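Local coordinates for periplasmic oligopeptide-binding protein (Burkholderia pseudomallei, PDB 3ZS6), which probably captures oligopeptides in the periplasm and delivers them to an ABC transporter for import, as a member of solute-binding protein family 5, at residues A[214-218]-A[219-223]; A[305-308]-A[309-313]; A[383-386]-A[387-391]; A[462-465]-A[466-470]. All blocks are in the same frame, centred on the assembly; numbering follows the deposited sequence. Where two conformers were deposited one is given.

Contact 1. Residues A[214-218]-A[219-223]; sequences LPIEN and DETAL
Asn218 grips the start of the following helix with both its oxygens, side-chain and backbone. Its side-chain carbonyl OD1 accepts from Thr221 N at 2.9 Å, with an N-H...O angle of 156°; Thr221 N lies in the carbonyl plane, on a lone pair of OD1. The backbone Asn218 O takes the next amide along, accepting from Ala222 N at 3.0 Å, which is the first i to i+4 bond of the helix. The side chain reaches its bond because CG stands anti to the backbone N (chi1 -175°), which brings OD1 to the amide of Thr221. A side-chain acceptor on the residue just before the helix, bonded to the amide three positions on, meets the definition of an N-cap, and here it marks the passage from strand 210-215 to helix 219-227. OD1 also approaches the side chain of Glu220, lying 3.1 Å from its CB. The amide of Asp219, at the same helix start, is bonded to Asp359 OD1 instead. A water donates to Asp219 OD1 at 2.6 Å and reaches back weakly to Ile216 O, itself weakly bonded to Gln10 NE2. Beyond these polar groups the apolar part is small. Ile216 directs its CG2 branch to the helix, 4.1 Å from Ala222 CB and 4.0 Å from Thr221 CG2, and its side chain crosses that of Thr221 at about a right angle. Ala222 in turn rests on Gln10 of strand 6-11, the sheet neighbour of strand 210-215.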
ATOM      1  N   LEU A 214      -1.303 -16.800  -7.739  1.00  8.90           N
ATOM      2  CA  LEU A 214      -1.552 -16.665  -9.179  1.00 14.62           C
ATOM      3  C   LEU A 214      -1.897 -15.225  -9.539  1.00 11.53           C
ATOM      4  O   LEU A 214      -2.900 -14.692  -9.066  1.00 14.34           O
ATOM      5  CB  LEU A 214      -2.717 -17.564  -9.614  1.00 14.40           C
ATOM      6  CG  LEU A 214      -2.652 -19.042  -9.228  1.00 12.64           C
ATOM      7  CD1 LEU A 214      -3.929 -19.774  -9.692  1.00 13.39           C
ATOM      8  CD2 LEU A 214      -1.412 -19.663  -9.843  1.00 12.42           C
ATOM      9  N   PRO A 215      -1.063 -14.585 -10.368  1.00 10.58           N
ATOM     10  CA  PRO A 215      -1.398 -13.253 -10.889  1.00 15.13           C
ATOM     11  C   PRO A 215      -2.492 -13.357 -11.933  1.00 18.95           C
ATOM     12  O   PRO A 215      -2.280 -13.954 -13.001  1.00 19.82           O
ATOM     13  CB  PRO A 215      -0.093 -12.798 -11.554  1.00 13.98           C
ATOM     14  CG  PRO A 215       0.592 -14.079 -11.930  1.00 16.82           C
ATOM     15  CD  PRO A 215       0.264 -15.039 -10.815  1.00 14.37           C
ATOM     16  N   ILE A 216      -3.651 -12.791 -11.622  1.00 14.87           N
ATOM     17  CA  ILE A 216      -4.786 -12.775 -12.542  1.00 14.40           C
ATOM     18  C   ILE A 216      -5.318 -11.348 -12.605  1.00 18.52           C
ATOM     19  O   ILE A 216      -5.827 -10.829 -11.607  1.00 12.16           O
ATOM     20  CB  ILE A 216      -5.921 -13.681 -12.028  1.00 12.62           C
ATOM     21  CG1 ILE A 216      -5.403 -15.098 -11.745  1.00 27.49           C
ATOM     22  CG2 ILE A 216      -7.080 -13.712 -13.019  1.00 11.66           C
ATOM     23  CD1 ILE A 216      -5.166 -15.921 -12.996  1.00 36.58           C
ATOM     24  N   GLU A 217      -5.223 -10.720 -13.770  1.00 14.83           N
ATOM     25  CA  GLU A 217      -5.538  -9.305 -13.884  1.00 17.97           C
ATOM     26  C   GLU A 217      -7.035  -9.046 -13.907  1.00 22.09           C
ATOM     27  O   GLU A 217      -7.503  -8.019 -13.425  1.00 25.59           O
ATOM     28  CB  GLU A 217      -4.880  -8.716 -15.138  1.00 14.51           C
ATOM     29  CG  GLU A 217      -3.355  -8.876 -15.158  1.00 21.74           C
ATOM     30  CD  GLU A 217      -2.909 -10.324 -15.389  1.00 42.90           C
ATOM     31  OE1 GLU A 217      -3.748 -11.160 -15.800  1.00 47.25           O
ATOM     32  OE2 GLU A 217      -1.715 -10.627 -15.159  1.00 52.84           O
ATOM     33  N   ASN A 218      -7.773  -9.996 -14.470  1.00 14.08           N
ATOM     34  CA  ASN A 218      -9.200  -9.854 -14.714  1.00 21.85           C
ATOM     35  C   ASN A 218     -10.039 -10.513 -13.612  1.00 24.55           C
ATOM     36  O   ASN A 218      -9.956 -11.724 -13.403  1.00 18.12           O
ATOM     37  CB  ASN A 218      -9.533 -10.471 -16.074  1.00 30.86           C
ATOM     38  CG  ASN A 218     -10.977 -10.258 -16.477  1.00 41.01           C
ATOM     39  OD1 ASN A 218     -11.871 -10.975 -16.026  1.00 37.57           O
ATOM     40  ND2 ASN A 218     -11.214  -9.272 -17.340  1.00 40.05           N
ATOM     41  N   ASP A 219     -10.840  -9.717 -12.909  1.00 21.48           N
ATOM     42  CA  ASP A 219     -11.608 -10.227 -11.772  1.00 24.46           C
ATOM     43  C   ASP A 219     -12.645 -11.280 -12.178  1.00 24.84           C
ATOM     44  O   ASP A 219     -12.953 -12.191 -11.409  1.00 26.28           O
ATOM     45  CB  ASP A 219     -12.271  -9.078 -11.010  1.00 26.06           C
ATOM     46  CG  ASP A 219     -11.254  -8.150 -10.352  1.00 30.78           C
ATOM     47  OD1 ASP A 219     -10.403  -8.646  -9.585  1.00 26.21           O
ATOM     48  OD2 ASP A 219     -11.301  -6.925 -10.609  1.00 34.36           O
ATOM     49  N   GLU A 220     -13.180 -11.158 -13.389  1.00 23.78           N
ATOM     50  CA  GLU A 220     -14.148 -12.135 -13.879  1.00 32.47           C
ATOM     51  C   GLU A 220     -13.515 -13.504 -14.084  1.00 27.54           C
ATOM     52  O   GLU A 220     -14.100 -14.526 -13.722  1.00 29.61           O
ATOM     53  CB  GLU A 220     -14.821 -11.655 -15.169  1.00 40.41           C
ATOM     54  CG  GLU A 220     -16.171 -10.985 -14.942  1.00 55.34           C
ATOM     55  CD  GLU A 220     -17.246 -11.961 -14.476  1.00 59.68           C
ATOM     56  OE1 GLU A 220     -17.016 -13.189 -14.546  0.86 56.94           O
ATOM     57  OE2 GLU A 220     -18.322 -11.495 -14.040  0.81 61.32           O
ATOM     58  N   THR A 221     -12.321 -13.518 -14.664  1.00 23.36           N
ATOM     59  CA  THR A 221     -11.561 -14.747 -14.836  1.00 21.25           C
ATOM     60  C   THR A 221     -11.228 -15.346 -13.468  1.00 22.62           C
ATOM     61  O   THR A 221     -11.310 -16.562 -13.272  1.00 17.67           O
ATOM     62  CB  THR A 221     -10.247 -14.485 -15.603  1.00 27.97           C
ATOM     63  OG1 THR A 221     -10.544 -14.134 -16.961  1.00 30.39           O
ATOM     64  CG2 THR A 221      -9.350 -15.716 -15.578  1.00 21.58           C
ATOM     65  N   ALA A 222     -10.860 -14.484 -12.521  1.00 17.00           N
ATOM     66  CA  ALA A 222     -10.604 -14.922 -11.146  1.00 19.65           C
ATOM     67  C   ALA A 222     -11.839 -15.595 -10.552  1.00 17.98           C
ATOM     68  O   ALA A 222     -11.737 -16.618  -9.869  1.00 18.64           O
ATOM     69  CB  ALA A 222     -10.182 -13.739 -10.275  1.00 15.19           C
ATOM     70  N   LEU A 223     -13.004 -15.011 -10.825  1.00 15.12           N
ATOM     71  CA  LEU A 223     -14.274 -15.538 -10.319  1.00 17.78           C
ATOM     72  C   LEU A 223     -14.559 -16.927 -10.886  1.00 20.93           C
ATOM     73  O   LEU A 223     -14.963 -17.836 -10.160  1.00 21.92           O
ATOM     74  CB  LEU A 223     -15.418 -14.573 -10.656  1.00 19.57           C
ATOM     75  CG  LEU A 223     -16.841 -14.944 -10.225  1.00 26.28           C
ATOM     76  CD1 LEU A 223     -16.899 -15.186  -8.729  1.00 21.00           C
ATOM     77  CD2 LEU A 223     -17.830 -13.853 -10.634  1.00 28.70           C
TER
HETATM   78  O   HOH W   1      -7.854  -8.854  -9.769  1.00 23.98           O

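Contact 2. Residues A[305-308]-A[309-313]; sequences GLMP and KGVKG
Pro308 and Val311 are joined by one backbone hydrogen bond, from Val311 N to Pro308 O, at 3.3 Å. It is long but straight at the hydrogen, with an N-H...O angle of 169°. The apolar contacts all converge on a single methyl, Val311 CG1. This branch sits between the backbone N and the carbonyl carbon of its own residue (chi1 72°), which turns it back over the preceding residues: it lies 4.1 Å from Met307 CB and 4.2 Å from Pro308 CD, and comes within 3.4 Å of Pro308 O. The Met307 side chain, bent at chi2, packs on Phe416, Phe417 and His460, whereas Pro308 also leans on Phe416 and Val311 on Asn411. The whole arrangement lies in the long connection between strand 301-302 and helix 327-340, with Lys309 and Gly310 as its exposed corner. Residues 308 to 311 form a type II beta turn, with glycine in its third position: Gly310 has a positive phi of 107°, a conformation in which a CB would strike the preceding carbonyl oxygen.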
ATOM      1  N   GLY A 305     -10.611  13.463  -0.197  1.00 17.83           N
ATOM      2  CA  GLY A 305      -9.232  13.592   0.232  1.00 10.60           C
ATOM      3  C   GLY A 305      -8.591  12.220   0.389  1.00 13.80           C
ATOM      4  O   GLY A 305      -9.147  11.211  -0.068  1.00 14.94           O
ATOM      5  N   LEU A 306      -7.425  12.181   1.027  1.00 10.12           N
ATOM      6  CA  LEU A 306      -6.657  10.942   1.179  1.00 15.04           C
ATOM      7  C   LEU A 306      -7.039  10.128   2.416  1.00 13.86           C
ATOM      8  O   LEU A 306      -6.888   8.909   2.423  1.00 17.74           O
ATOM      9  CB  LEU A 306      -5.152  11.243   1.216  1.00 14.77           C
ATOM     10  CG  LEU A 306      -4.528  11.896  -0.024  1.00 21.43           C
ATOM     11  CD1 LEU A 306      -3.050  12.230   0.230  1.00 20.02           C
ATOM     12  CD2 LEU A 306      -4.683  11.003  -1.253  1.00 19.76           C
ATOM     13  N   MET A 307      -7.510  10.801   3.465  1.00 15.43           N
ATOM     14  CA  MET A 307      -7.807  10.131   4.732  1.00 16.58           C
ATOM     15  C   MET A 307      -9.166   9.434   4.707  1.00 19.95           C
ATOM     16  O   MET A 307     -10.202  10.093   4.627  1.00 21.78           O
ATOM     17  CB  MET A 307      -7.782  11.125   5.908  1.00 17.55           C
ATOM     18  CG  MET A 307      -6.508  11.945   6.048  1.00 15.56           C
ATOM     19  SD  MET A 307      -5.064  10.958   6.492  1.00 20.42           S
ATOM     20  CE  MET A 307      -3.767  12.155   6.199  1.00 21.31           C
ATOM     21  N   PRO A 308      -9.171   8.096   4.801  1.00 16.91           N
ATOM     22  CA  PRO A 308     -10.448   7.379   4.908  1.00 19.00           C
ATOM     23  C   PRO A 308     -11.084   7.679   6.262  1.00 21.30           C
ATOM     24  O   PRO A 308     -10.359   7.856   7.241  1.00 19.10           O
ATOM     25  CB  PRO A 308     -10.043   5.897   4.842  1.00 18.24           C
ATOM     26  CG  PRO A 308      -8.589   5.876   4.439  1.00 15.49           C
ATOM     27  CD  PRO A 308      -8.011   7.194   4.863  1.00 16.41           C
ATOM     28  N   LYS A 309     -12.408   7.762   6.325  1.00 24.63           N
ATOM     29  CA  LYS A 309     -13.058   7.945   7.614  1.00 32.12           C
ATOM     30  C   LYS A 309     -12.651   6.786   8.522  1.00 31.95           C
ATOM     31  O   LYS A 309     -12.682   5.627   8.107  1.00 27.54           O
ATOM     32  CB  LYS A 309     -14.578   7.996   7.455  1.00 41.88           C
ATOM     33  CG  LYS A 309     -15.330   8.147   8.771  1.00 51.24           C
ATOM     34  CD  LYS A 309     -16.836   8.004   8.587  1.00 58.86           C
ATOM     35  CE  LYS A 309     -17.413   9.127   7.737  1.00 63.32           C
ATOM     36  NZ  LYS A 309     -18.905   9.075   7.700  1.00 67.75           N
ATOM     37  N   GLY A 310     -12.240   7.096   9.747  1.00 36.20           N
ATOM     38  CA  GLY A 310     -11.868   6.056  10.690  1.00 40.04           C
ATOM     39  C   GLY A 310     -10.380   5.910  10.965  1.00 40.94           C
ATOM     40  O   GLY A 310      -9.992   5.300  11.959  1.00 35.64           O
ATOM     41  N   VAL A 311      -9.538   6.454  10.093  1.00 32.29           N
ATOM     42  CA  VAL A 311      -8.102   6.356  10.306  1.00 23.88           C
ATOM     43  C   VAL A 311      -7.674   7.198  11.513  1.00 26.62           C
ATOM     44  O   VAL A 311      -8.098   8.340  11.663  1.00 23.70           O
ATOM     45  CB  VAL A 311      -7.310   6.783   9.059  1.00 23.55           C
ATOM     46  CG1 VAL A 311      -7.396   8.305   8.857  1.00 16.99           C
ATOM     47  CG2 VAL A 311      -5.863   6.326   9.170  1.00 22.55           C
ATOM     48  N   LYS A 312      -6.839   6.624  12.373  1.00 25.63           N
ATOM     49  CA  LYS A 312      -6.347   7.332  13.550  1.00 23.78           C
ATOM     50  C   LYS A 312      -5.450   8.522  13.186  1.00 21.59           C
ATOM     51  O   LYS A 312      -4.769   8.510  12.164  1.00 23.48           O
ATOM     52  CB  LYS A 312      -5.575   6.374  14.457  1.00 23.59           C
ATOM     53  CG  LYS A 312      -6.399   5.237  15.024  1.00 21.31           C
ATOM     54  CD  LYS A 312      -5.503   4.263  15.764  1.00 27.06           C
ATOM     55  CE  LYS A 312      -6.246   2.979  16.128  1.00 40.40           C
ATOM     56  NZ  LYS A 312      -7.312   3.198  17.144  1.00 43.48           N
ATOM     57  N   GLY A 313      -5.445   9.545  14.030  1.00 22.91           N
ATOM     58  CA  GLY A 313      -4.554  10.678  13.830  1.00 21.44           C
ATOM     59  C   GLY A 313      -5.147  11.917  13.168  1.00 24.79           C
ATOM     60  O   GLY A 313      -4.523  12.976  13.185  1.00 29.42           O
TER

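Contact 3. Residues A[383-386]-A[387-391]; sequences ENVE and FKVLM
A strand-to-helix junction next to the bound peptide brings Val385, the last residue of strand 379-385, against Val389 and Leu390 in the first turn of helix 387-395. The chain turns sharply here, the short strand and helix segments making 109° between their directions. Glu386 occupies the N-cap position, and its carbonyl starts the helical bonding: Leu390 N donates to Glu386 O at 2.9 Å. Val385 carries the packing through CG2 and CB. Its CG2, placed between the backbone N and carbonyl carbon (chi1 of CG1 -61°), touches Leu390 CB at 3.7 Å, the two side chains crossing at about a right angle; Val385 CB meets Val389 CG1 at 4.1 Å. Leu390 also packs on Thr354 and Asn356 of strand 350-356, the parallel neighbour of strand 379-385. Phe387 lies on the peptide backbone. Glu386 and Lys388 run side by side, pointing the same way, with Glu386 OE2 4.3 Å from Lys388 NZ, too far for a salt bridge. A water accepts from the backbone Lys388 N at 3.1 Å and lies 3.2 Å from Glu386 OE2.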
ATOM      1  N   GLU A 383      -5.542   4.381 -21.888  1.00 19.74           N
ATOM      2  CA  GLU A 383      -4.403   3.547 -22.216  1.00 19.40           C
ATOM      3  C   GLU A 383      -4.200   2.571 -21.059  1.00 23.09           C
ATOM      4  O   GLU A 383      -4.190   2.975 -19.894  1.00 15.09           O
ATOM      5  CB  GLU A 383      -3.175   4.437 -22.441  1.00 22.71           C
ATOM      6  CG  GLU A 383      -1.826   3.765 -22.272  1.00 34.78           C
ATOM      7  CD  GLU A 383      -0.670   4.736 -22.506  1.00 45.55           C
ATOM      8  OE1 GLU A 383      -0.477   5.151 -23.672  1.00 43.93           O
ATOM      9  OE2 GLU A 383       0.032   5.092 -21.524  1.00 44.94           O
ATOM     10  N   ASN A 384      -4.077   1.283 -21.375  1.00 18.00           N
ATOM     11  CA  ASN A 384      -3.917   0.271 -20.339  1.00 19.45           C
ATOM     12  C   ASN A 384      -2.536  -0.364 -20.398  1.00 22.71           C
ATOM     13  O   ASN A 384      -2.043  -0.675 -21.476  1.00 17.70           O
ATOM     14  CB  ASN A 384      -5.018  -0.795 -20.432  1.00 16.84           C
ATOM     15  CG  ASN A 384      -4.922  -1.640 -21.706  1.00 23.60           C
ATOM     16  OD1 ASN A 384      -5.124  -1.141 -22.813  1.00 23.99           O
ATOM     17  ND2 ASN A 384      -4.626  -2.924 -21.547  1.00 20.27           N
ATOM     18  N   VAL A 385      -1.907  -0.525 -19.235  1.00 17.66           N
ATOM     19  CA  VAL A 385      -0.600  -1.174 -19.147  1.00 12.56           C
ATOM     20  C   VAL A 385      -0.550  -2.152 -17.983  1.00 14.94           C
ATOM     21  O   VAL A 385      -1.433  -2.152 -17.115  1.00 12.21           O
ATOM     22  CB  VAL A 385       0.538  -0.152 -18.934  1.00  9.66           C
ATOM     23  CG1 VAL A 385       0.609   0.832 -20.092  1.00 13.72           C
ATOM     24  CG2 VAL A 385       0.356   0.574 -17.601  1.00  7.81           C
ATOM     25  N   GLU A 386       0.495  -2.978 -17.963  1.00 16.92           N
ATOM     26  CA  GLU A 386       0.765  -3.852 -16.829  1.00 14.57           C
ATOM     27  C   GLU A 386       1.043  -3.011 -15.577  1.00 13.72           C
ATOM     28  O   GLU A 386       1.636  -1.928 -15.659  1.00 12.91           O
ATOM     29  CB  GLU A 386       1.966  -4.762 -17.123  1.00 15.03           C
ATOM     30  CG  GLU A 386       2.376  -5.612 -15.939  1.00 36.27           C
ATOM     31  CD  GLU A 386       3.514  -6.569 -16.262  1.00 46.89           C
ATOM     32  OE1 GLU A 386       4.162  -6.395 -17.319  1.00 39.67           O
ATOM     33  OE2 GLU A 386       3.752  -7.500 -15.457  1.00 47.61           O
ATOM     34  N   PHE A 387       0.625  -3.511 -14.419  1.00  9.59           N
ATOM     35  CA  PHE A 387       0.775  -2.756 -13.172  1.00 12.34           C
ATOM     36  C   PHE A 387       2.215  -2.341 -12.857  1.00 14.80           C
ATOM     37  O   PHE A 387       2.449  -1.215 -12.420  1.00 12.62           O
ATOM     38  CB  PHE A 387       0.182  -3.530 -11.989  1.00 11.35           C
ATOM     39  CG  PHE A 387       0.202  -2.763 -10.696  1.00 16.54           C
ATOM     40  CD1 PHE A 387      -0.522  -1.581 -10.561  1.00 17.86           C
ATOM     41  CD2 PHE A 387       0.944  -3.219  -9.615  1.00 17.79           C
ATOM     42  CE1 PHE A 387      -0.509  -0.866  -9.359  1.00 16.36           C
ATOM     43  CE2 PHE A 387       0.967  -2.512  -8.416  1.00 16.84           C
ATOM     44  CZ  PHE A 387       0.241  -1.335  -8.287  1.00 14.99           C
ATOM     45  N   LYS A 388       3.174  -3.246 -13.061  1.00 14.13           N
ATOM     46  CA  LYS A 388       4.585  -2.937 -12.807  1.00 17.44           C
ATOM     47  C   LYS A 388       5.047  -1.754 -13.640  1.00 14.65           C
ATOM     48  O   LYS A 388       5.829  -0.924 -13.181  1.00 16.57           O
ATOM     49  CB  LYS A 388       5.481  -4.140 -13.131  1.00 24.95           C
ATOM     50  CG  LYS A 388       5.632  -5.136 -11.999  1.00 38.67           C
ATOM     51  CD  LYS A 388       6.097  -6.491 -12.524  1.00 44.31           C
ATOM     52  CE  LYS A 388       7.343  -6.362 -13.387  1.00 48.13           C
ATOM     53  NZ  LYS A 388       7.783  -7.689 -13.922  1.00 51.30           N
ATOM     54  N   VAL A 389       4.585  -1.711 -14.885  1.00 11.05           N
ATOM     55  CA  VAL A 389       4.917  -0.622 -15.792  1.00 16.03           C
ATOM     56  C   VAL A 389       4.250   0.670 -15.323  1.00 15.98           C
ATOM     57  O   VAL A 389       4.865   1.736 -15.315  1.00 17.19           O
ATOM     58  CB  VAL A 389       4.486  -0.954 -17.235  1.00 15.44           C
ATOM     59  CG1 VAL A 389       4.490   0.305 -18.121  1.00 11.64           C
ATOM     60  CG2 VAL A 389       5.391  -2.037 -17.813  1.00 17.67           C
ATOM     61  N   LEU A 390       2.987   0.569 -14.932  1.00 10.55           N
ATOM     62  CA  LEU A 390       2.266   1.735 -14.435  1.00  7.79           C
ATOM     63  C   LEU A 390       3.021   2.339 -13.258  1.00 10.02           C
ATOM     64  O   LEU A 390       3.223   3.549 -13.210  1.00 13.60           O
ATOM     65  CB  LEU A 390       0.847   1.355 -14.005  1.00 12.02           C
ATOM     66  CG  LEU A 390      -0.001   2.530 -13.494  1.00 15.55           C
ATOM     67  CD1 LEU A 390      -0.108   3.603 -14.576  1.00 12.52           C
ATOM     68  CD2 LEU A 390      -1.378   2.048 -13.061  1.00 14.90           C
ATOM     69  N   MET A 391       3.435   1.497 -12.308  1.00  7.79           N
ATOM     70  CA  MET A 391       4.162   1.990 -11.143  0.52 11.04           C
ATOM     71  C   MET A 391       5.403   2.778 -11.551  1.00 11.64           C
ATOM     72  O   MET A 391       5.642   3.871 -11.031  1.00  9.35           O
ATOM     73  CB  MET A 391       4.542   0.860 -10.179  0.52 14.40           C
ATOM     74  CG  MET A 391       3.524   0.623  -9.066  0.52 16.34           C
ATOM     75  SD  MET A 391       4.097  -0.492  -7.756  0.52 14.86           S
ATOM     76  CE  MET A 391       4.875  -1.781  -8.724  0.52 17.59           C
TER
HETATM   77  O   HOH W   2       2.645  -6.233 -12.736  1.00 14.14           O

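Contact 4. Residues A[462-465]-A[466-470]; sequences LAMN and DYPMV
The end of helix 449-464 tightens into a type I beta turn from Met464 to Tyr467, held by Tyr467 N donating to Met464 O at 2.9 Å, with a second i to i+3 bond from Asp466 N to Ala463 O, and Tyr467 then leaves helical geometry with a positive phi of 45°. The Tyr467 ring folds back over the turn, CG beside the backbone N (chi1 -58°), so that Met464 O, which accepts the turn's amide, lies 3.2 Å above the plane of the ring and over its centre. Asn465 O approaches the same ring obliquely, 3.3 Å from Tyr467 CD2. The ring's hydroxyl bonds to Trp322 NE1, and a water bridges it to Asn465 OD1. This turn follows helix 449-464 and leads to strand 470-480, part of a mixed sheet. Here Pro468 closes over the helix end: its CD is 3.1 Å from Ala463 O, and its CG meets Met464 CE at 3.9 Å, the two side chains crossing at about a right angle. A water donates both to Leu462 O and to Asp466 OD1, at 2.8 Å each, and so links a carbonyl of the helix to the carboxylate in the turn. The other oxygen of this carboxylate, OD2, accepts from Tyr431 OH and Asn433 ND2, while Arg279 NH2 bonds to the backbone Asp466 O, tying the turn to helix 276-285.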
ATOM      1  N   LEU A 462      -5.411  21.474   4.147  1.00 23.71           N
ATOM      2  CA  LEU A 462      -4.631  22.455   3.402  1.00 20.87           C
ATOM      3  C   LEU A 462      -4.125  21.855   2.095  1.00 23.29           C
ATOM      4  O   LEU A 462      -4.253  22.464   1.025  1.00 21.89           O
ATOM      5  CB  LEU A 462      -3.453  22.961   4.237  1.00 23.85           C
ATOM      6  CG  LEU A 462      -2.652  24.105   3.610  1.00 24.52           C
ATOM      7  CD1 LEU A 462      -3.571  25.280   3.303  1.00 22.70           C
ATOM      8  CD2 LEU A 462      -1.494  24.540   4.518  1.00 22.20           C
ATOM      9  N   ALA A 463      -3.555  20.657   2.183  1.00 16.82           N
ATOM     10  CA  ALA A 463      -3.080  19.956   0.992  1.00 13.60           C
ATOM     11  C   ALA A 463      -4.200  19.662  -0.012  1.00 12.16           C
ATOM     12  O   ALA A 463      -4.020  19.846  -1.212  1.00 15.83           O
ATOM     13  CB  ALA A 463      -2.374  18.672   1.377  1.00 11.74           C
ATOM     14  N   MET A 464      -5.344  19.174   0.469  1.00 17.66           N
ATOM     15  CA  MET A 464      -6.413  18.758  -0.446  1.00 21.27           C
ATOM     16  C   MET A 464      -7.061  19.953  -1.160  1.00 25.78           C
ATOM     17  O   MET A 464      -7.605  19.808  -2.255  1.00 21.67           O
ATOM     18  CB  MET A 464      -7.474  17.916   0.272  1.00 19.71           C
ATOM     19  CG  MET A 464      -6.987  16.557   0.765  1.00 21.27           C
ATOM     20  SD  MET A 464      -6.322  15.486  -0.527  1.00 22.12           S
ATOM     21  CE  MET A 464      -4.571  15.845  -0.404  1.00 17.90           C
ATOM     22  N   ASN A 465      -7.006  21.128  -0.537  1.00 25.28           N
ATOM     23  CA  ASN A 465      -7.479  22.344  -1.195  1.00 22.14           C
ATOM     24  C   ASN A 465      -6.635  22.683  -2.417  1.00 23.14           C
ATOM     25  O   ASN A 465      -7.042  23.474  -3.268  1.00 24.49           O
ATOM     26  CB  ASN A 465      -7.525  23.519  -0.217  1.00 29.85           C
ATOM     27  CG  ASN A 465      -8.738  23.467   0.693  1.00 40.95           C
ATOM     28  OD1 ASN A 465      -9.869  23.296   0.232  1.00 48.21           O
ATOM     29  ND2 ASN A 465      -8.511  23.604   1.991  1.00 43.54           N
ATOM     30  N   ASP A 466      -5.463  22.061  -2.511  1.00 21.70           N
ATOM     31  CA  ASP A 466      -4.609  22.199  -3.690  1.00 19.80           C
ATOM     32  C   ASP A 466      -4.889  21.120  -4.748  1.00 18.15           C
ATOM     33  O   ASP A 466      -4.368  21.184  -5.857  1.00 18.41           O
ATOM     34  CB  ASP A 466      -3.128  22.184  -3.282  1.00 20.13           C
ATOM     35  CG  ASP A 466      -2.681  23.499  -2.629  1.00 25.41           C
ATOM     36  OD1 ASP A 466      -3.421  24.503  -2.726  1.00 27.44           O
ATOM     37  OD2 ASP A 466      -1.587  23.531  -2.028  1.00 26.34           O
ATOM     38  N   TYR A 467      -5.714  20.132  -4.399  1.00 18.62           N
ATOM     39  CA  TYR A 467      -6.057  19.036  -5.323  1.00 14.63           C
ATOM     40  C   TYR A 467      -4.849  18.460  -6.060  1.00 19.25           C
ATOM     41  O   TYR A 467      -4.850  18.354  -7.284  1.00 20.35           O
ATOM     42  CB  TYR A 467      -7.155  19.486  -6.299  1.00 18.87           C
ATOM     43  CG  TYR A 467      -8.380  19.926  -5.545  1.00 18.75           C
ATOM     44  CD1 TYR A 467      -9.323  19.002  -5.138  1.00 18.62           C
ATOM     45  CD2 TYR A 467      -8.551  21.257  -5.167  1.00 24.82           C
ATOM     46  CE1 TYR A 467     -10.425  19.384  -4.410  1.00 28.83           C
ATOM     47  CE2 TYR A 467      -9.658  21.652  -4.442  1.00 19.74           C
ATOM     48  CZ  TYR A 467     -10.591  20.706  -4.068  1.00 25.64           C
ATOM     49  OH  TYR A 467     -11.701  21.069  -3.343  1.00 34.71           O
ATOM     50  N   PRO A 468      -3.809  18.081  -5.305  1.00 20.61           N
ATOM     51  CA  PRO A 468      -2.608  17.482  -5.895  1.00 14.39           C
ATOM     52  C   PRO A 468      -2.905  16.166  -6.612  1.00 15.22           C
ATOM     53  O   PRO A 468      -2.153  15.790  -7.515  1.00 11.86           O
ATOM     54  CB  PRO A 468      -1.692  17.253  -4.682  1.00 15.03           C
ATOM     55  CG  PRO A 468      -2.623  17.225  -3.490  1.00 14.37           C
ATOM     56  CD  PRO A 468      -3.699  18.223  -3.841  1.00 17.46           C
ATOM     57  N   MET A 469      -3.970  15.479  -6.205  1.00 12.73           N
ATOM     58  CA  MET A 469      -4.472  14.306  -6.918  1.00 14.15           C
ATOM     59  C   MET A 469      -5.996  14.302  -6.819  1.00 16.20           C
ATOM     60  O   MET A 469      -6.579  15.223  -6.250  1.00 18.54           O
ATOM     61  CB  MET A 469      -3.892  13.003  -6.344  1.00 16.19           C
ATOM     62  CG  MET A 469      -4.092  12.829  -4.836  1.00 12.65           C
ATOM     63  SD  MET A 469      -2.690  13.415  -3.839  1.00 18.16           S
ATOM     64  CE  MET A 469      -1.515  12.064  -4.073  1.00 15.32           C
ATOM     65  N   VAL A 470      -6.645  13.274  -7.361  1.00 15.37           N
ATOM     66  CA  VAL A 470      -8.105  13.229  -7.361  1.00 16.27           C
ATOM     67  C   VAL A 470      -8.652  11.989  -6.672  1.00 14.82           C
ATOM     68  O   VAL A 470      -8.833  10.944  -7.311  1.00 12.66           O
ATOM     69  CB  VAL A 470      -8.677  13.270  -8.796  1.00 15.05           C
ATOM     70  CG1 VAL A 470     -10.198  13.287  -8.762  1.00 11.66           C
ATOM     71  CG2 VAL A 470      -8.120  14.474  -9.569  1.00 12.80           C
TER
HETATM   72  O   HOH W   3      -3.706  25.034  -0.035  1.00 28.33           O
HETATM   73  O   HOH W   4     -11.614  23.239  -2.141  1.00 33.16           O

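Overall arrangement
Contacts 1 and 3 both carry the chain from a strand into a helix, and both N-cap residues accept the i+4 amide on their carbonyl, but Asn218 adds a side-chain capping bond, whereas in contact 3 apolar packing does more. Contact 3 packs against the bound peptide; the pair's centres are about 16 Å apart and Glu14 touches both. Contact 4 does the reverse, ending a helix in a turn, and contact 2 is a turn within a loop, mostly buried apart from its lysine-glycine corner. These last two touch: Met464 SD packs on Gly305 CA at 3.6 Å. Contacts 1, 3 and 4 are partly buried and include water bridges.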